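Side-chain contacts in mannose-6-phosphate isomerase (Bacillus subtilis, PDB 1QWR), which catalyses the interconversion of D-mannose 6-phosphate and D-fructose 6-phosphate, using one zinc ion per subunit: residues A[18-23]-A[94-99]; A[26-31]-A[181-186]. All coordinates share one frame; numbering follows the deposited sequence.

How the contacts relate
From the N terminus, the chain runs through strand 9-17 into the loop 18-23, which forms the first half of contact 1, and passes directly into helix 24-29; segment 26-31, on this helix and just beyond it, is the first half of contact 2. Contact 1 closes a loop of 70 residues when segment 94-99 returns to W20; contact 2 closes a longer one, of 149 residues, when strand 182-189 brings L183 up to the helix. Because 94-99 falls between the two halves of contact 2, the loops cross rather than nest. The first contact joins two loops near the zinc site, whereas the second packs the helix on strand 182-189 of the cupin fold; their centres lie about 13 Å apart.

Contact 1 (A[18-23]-A[94-99]); sequences KIWGGT and EDTSIK. With SO4 (sulfate ion), chain C.
Beside the zinc site of the catalytic domain, W20, in the type I turn K18-G21, packs against T96 and shares with segment 94-99 a bound sulfate, probably from the crystallisation liquor. The methyl CG2 of T96 lies over one indole face in a CH-pi contact, 3.7 Å from the centroid of the five-membered ring of W20 and 16° off its normal. CB of K18 covers the opposite face, so the ring is sandwiched. W20 has CG between its backbone N and carbonyl carbon (chi1 48°), which turns the indole edge toward the sulfate; NE1 of W20 donates in the ring plane to O2 of the sulfate at 2.9 Å and 165°. K18 NZ donates to that same sulfate O2, also at 2.9 Å. O1 is held by S97 from both backbone and side chain, with S97 OG 2.7 Å from it, while K99 NZ bonds O4 at 2.9 Å. That ammonium is itself positioned by T96 OG1, at 2.8 Å from K99 NZ, and by the carbonyl of S97. The backbones are joined by E94 N donating to W20 O at 3.1 Å. R196, the probable active-site arginine, and R210 also bond the sulfate. Such a ring of lysines, arginines, a hydroxyl and N-H groups is characteristic of a phosphate-binding pocket, and the sulfate here probably marks where the substrate's 6-phosphate sits.

Contact 2 (A[26-31]-A[181-186]); sequences RDRFGY and GALVLE. With ACT (acetate ion), chain F; FMT (formic acid), chain G.
L183 reaches from strand 182-189 of the cupin fold to R28 and F29 on helix 24-29, a helix-on-sheet packing in which a single methyl does the touching. CD2 of L183 sits over the centre of one face of the R28 guanidinium, 3.8 Å from CZ of R28; the two side chains extend toward each other. The same methyl meets the F29 ring at its edge, 4.0 Å from CE2 of F29. With CG anti to the backbone N (chi1 176°) and CD2 in turn anti to CA, L183 is extended and CD2 is its far end. The L183 side chain also touches I124 of neighbouring strand 119-126. The charge of R28 is met by a salt bridge from NH2 to D125 on that strand; K293 makes a cation-pi contact with F29. Two residues before R28, R26 forms a salt bridge to E36 through NH2 and donates from NH1 to an acetate probably from the crystallisation liquor. With an alanine in place of R26, the E36 carboxylate would probably lose this salt-bridge partner. NH1 of R28 makes a weak hydrogen bond to O2 of a formic acid of probably the same origin, 3.2 Å long and bent to 123°.

Contact 1 (A[18-23]-A[94-99])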
loop_
_atom_site.group_PDB
_atom_site.type_symbol
_atom_site.label_atom_id
_atom_site.label_comp_id
_atom_site.label_asym_id
_atom_site.label_seq_id
_atom_site.Cartn_x
_atom_site.Cartn_y
_atom_site.Cartn_z
ATOM N N LYS A 18 -9.137 9.054 9.658
ATOM C CA LYS A 18 -7.889 9.790 9.822
ATOM C C LYS A 18 -8.213 11.274 9.816
ATOM O O LYS A 18 -9.091 11.718 9.065
ATOM C CB LYS A 18 -6.934 9.489 8.669
ATOM C CG LYS A 18 -6.329 8.088 8.690
ATOM C CD LYS A 18 -5.207 7.992 9.730
ATOM C CE LYS A 18 -4.593 6.588 9.747
ATOM N NZ LYS A 18 -3.400 6.479 10.637
ATOM N N ILE A 19 -7.503 12.048 10.628
ATOM C CA ILE A 19 -7.782 13.473 10.642
ATOM C C ILE A 19 -7.522 14.058 9.262
ATOM O O ILE A 19 -8.134 15.057 8.894
ATOM C CB ILE A 19 -6.921 14.224 11.696
ATOM C CG1 ILE A 19 -5.433 14.183 11.321
ATOM C CG2 ILE A 19 -7.131 13.594 13.055
ATOM C CD1 ILE A 19 -4.543 15.035 12.269
ATOM N N TRP A 20 -6.631 13.429 8.488
ATOM C CA TRP A 20 -6.302 13.921 7.156
ATOM C C TRP A 20 -7.134 13.252 6.053
ATOM O O TRP A 20 -6.922 13.489 4.859
ATOM C CB TRP A 20 -4.808 13.717 6.868
ATOM C CG TRP A 20 -4.278 12.332 7.187
ATOM C CD1 TRP A 20 -3.603 11.948 8.318
ATOM C CD2 TRP A 20 -4.371 11.158 6.358
ATOM N NE1 TRP A 20 -3.270 10.610 8.241
ATOM C CE2 TRP A 20 -3.726 10.105 7.049
ATOM C CE3 TRP A 20 -4.936 10.899 5.100
ATOM C CZ2 TRP A 20 -3.627 8.804 6.520
ATOM C CZ3 TRP A 20 -4.841 9.612 4.573
ATOM C CH2 TRP A 20 -4.190 8.581 5.285
ATOM N N GLY A 21 -8.082 12.425 6.467
ATOM C CA GLY A 21 -8.923 11.727 5.508
ATOM C C GLY A 21 -10.086 12.546 4.971
ATOM O O GLY A 21 -10.360 13.659 5.437
ATOM N N GLY A 22 -10.770 11.985 3.980
ATOM C CA GLY A 22 -11.904 12.661 3.370
ATOM C C GLY A 22 -12.993 11.681 2.970
ATOM O O GLY A 22 -13.254 10.719 3.686
ATOM N N THR A 23 -13.620 11.927 1.816
ATOM C CA THR A 23 -14.698 11.068 1.317
ATOM C C THR A 23 -14.379 10.527 -0.077
ATOM O O THR A 23 -15.231 9.903 -0.695
ATOM C CB THR A 23 -16.079 11.840 1.225
ATOM O OG1 THR A 23 -15.951 12.939 0.319
ATOM C CG2 THR A 23 -16.512 12.377 2.583
ATOM N N GLU A 94 -5.772 15.957 3.426
ATOM C CA GLU A 94 -4.867 16.914 4.067
ATOM C C GLU A 94 -3.504 16.225 4.251
ATOM O O GLU A 94 -3.361 15.033 3.968
ATOM C CB GLU A 94 -5.416 17.359 5.431
ATOM C CG GLU A 94 -6.762 18.107 5.394
ATOM C CD GLU A 94 -6.732 19.373 4.551
ATOM O OE1 GLU A 94 -5.667 20.022 4.479
ATOM O OE2 GLU A 94 -7.781 19.731 3.963
ATOM N N ASP A 95 -2.506 16.964 4.736
ATOM C CA ASP A 95 -1.162 16.400 4.929
ATOM C C ASP A 95 -1.110 15.274 5.962
ATOM O O ASP A 95 -1.799 15.330 6.988
ATOM C CB ASP A 95 -0.179 17.483 5.407
ATOM C CG ASP A 95 0.081 18.563 4.373
ATOM O OD1 ASP A 95 0.167 18.263 3.170
ATOM O OD2 ASP A 95 0.242 19.729 4.788
ATOM N N THR A 96 -0.296 14.244 5.717
ATOM C CA THR A 96 -0.201 13.206 6.737
ATOM C C THR A 96 0.986 13.601 7.605
ATOM O O THR A 96 1.740 14.515 7.260
ATOM C CB THR A 96 0.060 11.779 6.178
ATOM O OG1 THR A 96 1.370 11.723 5.606
ATOM C CG2 THR A 96 -0.977 11.412 5.124
ATOM N N SER A 97 1.167 12.898 8.716
ATOM C CA SER A 97 2.274 13.211 9.628
ATOM C C SER A 97 3.643 12.935 9.013
ATOM O O SER A 97 3.763 12.157 8.068
ATOM C CB SER A 97 2.121 12.401 10.920
ATOM O OG SER A 97 2.365 11.014 10.696
ATOM N N ILE A 98 4.677 13.593 9.533
ATOM C CA ILE A 98 6.039 13.358 9.036
ATOM C C ILE A 98 6.450 12.156 9.878
ATOM O O ILE A 98 6.306 12.173 11.114
ATOM C CB ILE A 98 6.953 14.575 9.292
ATOM C CG1 ILE A 98 6.451 15.766 8.466
ATOM C CG2 ILE A 98 8.373 14.254 8.895
ATOM C CD1 ILE A 98 7.284 17.015 8.594
ATOM N N LYS A 99 6.943 11.110 9.220
ATOM C CA LYS A 99 7.237 9.885 9.944
ATOM C C LYS A 99 8.326 9.018 9.342
ATOM O O LYS A 99 8.838 9.300 8.259
ATOM C CB LYS A 99 5.933 9.069 10.006
ATOM C CG LYS A 99 5.268 8.887 8.628
ATOM C CD LYS A 99 3.827 8.400 8.773
ATOM C CE LYS A 99 3.075 8.455 7.451
ATOM N NZ LYS A 99 2.285 9.706 7.291
HETATM S S SO4 C . -0.328 8.957 9.613
HETATM O O1 SO4 C . 0.022 10.397 9.528
HETATM O O2 SO4 C . -1.760 8.802 9.885
HETATM O O3 SO4 C . 0.468 8.303 10.663
HETATM O O4 SO4 C . -0.019 8.325 8.315
#

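Contact 2 (A[26-31]-A[181-186])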
loop_
_atom_site.group_PDB
_atom_site.type_symbol
_atom_site.label_atom_id
_atom_site.label_comp_id
_atom_site.label_asym_id
_atom_site.label_seq_id
_atom_site.Cartn_x
_atom_site.Cartn_y
_atom_site.Cartn_z
ATOM N N ARG A 26 -15.433 7.065 -1.043
ATOM C CA ARG A 26 -16.826 6.854 -1.386
ATOM C C ARG A 26 -17.097 7.492 -2.749
ATOM O O ARG A 26 -17.692 6.872 -3.628
ATOM C CB ARG A 26 -17.763 7.484 -0.346
ATOM C CG ARG A 26 -19.228 7.375 -0.781
ATOM C CD ARG A 26 -20.186 7.933 0.245
ATOM N NE ARG A 26 -19.995 9.356 0.473
ATOM C CZ ARG A 26 -19.842 9.884 1.681
ATOM N NH1 ARG A 26 -19.856 9.100 2.749
ATOM N NH2 ARG A 26 -19.696 11.196 1.823
ATOM N N ASP A 27 -16.634 8.727 -2.936
ATOM C CA ASP A 27 -16.895 9.453 -4.196
ATOM C C ASP A 27 -16.288 8.830 -5.464
ATOM O O ASP A 27 -16.897 8.858 -6.538
ATOM C CB ASP A 27 -16.405 10.920 -4.092
ATOM C CG ASP A 27 -17.061 11.694 -2.943
ATOM O OD1 ASP A 27 -18.228 11.410 -2.602
ATOM O OD2 ASP A 27 -16.406 12.605 -2.387
ATOM N N ARG A 28 -15.100 8.254 -5.345
ATOM C CA ARG A 28 -14.436 7.688 -6.507
ATOM C C ARG A 28 -14.482 6.169 -6.626
ATOM O O ARG A 28 -14.331 5.638 -7.728
ATOM C CB ARG A 28 -12.990 8.182 -6.533
ATOM C CG ARG A 28 -12.929 9.685 -6.349
ATOM C CD ARG A 28 -11.542 10.251 -6.500
ATOM N NE ARG A 28 -10.998 10.015 -7.833
ATOM C CZ ARG A 28 -9.966 10.681 -8.336
ATOM N NH1 ARG A 28 -9.378 11.625 -7.613
ATOM N NH2 ARG A 28 -9.523 10.400 -9.550
ATOM N N PHE A 29 -14.703 5.470 -5.512
ATOM C CA PHE A 29 -14.756 4.008 -5.541
ATOM C C PHE A 29 -16.123 3.434 -5.126
ATOM O O PHE A 29 -16.322 2.207 -5.141
ATOM C CB PHE A 29 -13.651 3.418 -4.634
ATOM C CG PHE A 29 -12.257 3.579 -5.185
ATOM C CD1 PHE A 29 -11.741 2.659 -6.087
ATOM C CD2 PHE A 29 -11.486 4.691 -4.854
ATOM C CE1 PHE A 29 -10.475 2.837 -6.667
ATOM C CE2 PHE A 29 -10.229 4.879 -5.425
ATOM C CZ PHE A 29 -9.721 3.958 -6.332
ATOM N N GLY A 30 -17.059 4.311 -4.752
ATOM C CA GLY A 30 -18.380 3.850 -4.353
ATOM C C GLY A 30 -18.458 3.134 -3.016
ATOM O O GLY A 30 -19.488 2.514 -2.674
ATOM N N TYR A 31 -17.388 3.219 -2.236
ATOM C CA TYR A 31 -17.365 2.562 -0.931
ATOM C C TYR A 31 -18.234 3.231 0.135
ATOM O O TYR A 31 -18.413 4.447 0.147
ATOM C CB TYR A 31 -15.944 2.537 -0.360
ATOM C CG TYR A 31 -14.922 1.754 -1.145
ATOM C CD1 TYR A 31 -15.251 0.536 -1.755
ATOM C CD2 TYR A 31 -13.594 2.189 -1.205
ATOM C CE1 TYR A 31 -14.271 -0.234 -2.398
ATOM C CE2 TYR A 31 -12.626 1.433 -1.842
ATOM C CZ TYR A 31 -12.967 0.225 -2.430
ATOM O OH TYR A 31 -11.981 -0.521 -3.030
ATOM N N GLY A 181 -3.931 16.347 -1.165
ATOM C CA GLY A 181 -4.333 16.223 -2.560
ATOM C C GLY A 181 -3.810 15.055 -3.366
ATOM O O GLY A 181 -3.405 15.232 -4.508
ATOM N N ALA A 182 -3.836 13.862 -2.788
ATOM C CA ALA A 182 -3.318 12.685 -3.479
ATOM C C ALA A 182 -4.187 11.481 -3.184
ATOM O O ALA A 182 -4.724 11.366 -2.088
ATOM C CB ALA A 182 -1.874 12.396 -3.012
ATOM N N LEU A 183 -4.324 10.606 -4.174
ATOM C CA LEU A 183 -5.093 9.367 -4.057
ATOM C C LEU A 183 -4.054 8.301 -4.366
ATOM O O LEU A 183 -3.572 8.214 -5.498
ATOM C CB LEU A 183 -6.202 9.339 -5.100
ATOM C CG LEU A 183 -6.996 8.040 -5.123
ATOM C CD1 LEU A 183 -7.741 7.861 -3.809
ATOM C CD2 LEU A 183 -7.981 8.109 -6.280
ATOM N N VAL A 184 -3.728 7.472 -3.375
ATOM C CA VAL A 184 -2.642 6.502 -3.519
ATOM C C VAL A 184 -2.946 5.026 -3.280
ATOM O O VAL A 184 -3.746 4.698 -2.405
ATOM C CB VAL A 184 -1.504 6.892 -2.519
ATOM C CG1 VAL A 184 -0.272 5.981 -2.674
ATOM C CG2 VAL A 184 -1.125 8.332 -2.719
ATOM N N LEU A 185 -2.296 4.153 -4.053
ATOM C CA LEU A 185 -2.388 2.705 -3.828
ATOM C C LEU A 185 -1.014 2.414 -3.180
ATOM O O LEU A 185 0.040 2.482 -3.836
ATOM C CB LEU A 185 -2.564 1.925 -5.138
ATOM C CG LEU A 185 -2.842 0.402 -5.067
ATOM C CD1 LEU A 185 -1.665 -0.324 -4.439
ATOM C CD2 LEU A 185 -4.096 0.140 -4.272
ATOM N N GLU A 186 -1.044 2.093 -1.882
ATOM C CA GLU A 186 0.145 1.836 -1.094
ATOM C C GLU A 186 0.337 0.347 -0.824
ATOM O O GLU A 186 -0.533 -0.302 -0.244
ATOM C CB GLU A 186 0.022 2.579 0.236
ATOM C CG GLU A 186 1.265 2.585 1.118
ATOM C CD GLU A 186 0.995 3.324 2.407
ATOM O OE1 GLU A 186 0.113 2.871 3.162
ATOM O OE2 GLU A 186 1.643 4.371 2.658
HETATM C C ACT F . -22.193 5.931 2.816
HETATM O O ACT F . -22.788 4.822 2.720
HETATM O OXT ACT F . -21.004 6.062 3.231
HETATM C CH3 ACT F . -22.860 7.137 2.167
HETATM C C FMT G . -7.397 13.797 -4.984
HETATM O O1 FMT G . -6.878 13.862 -6.152
HETATM O O2 FMT G . -8.283 12.874 -4.892
#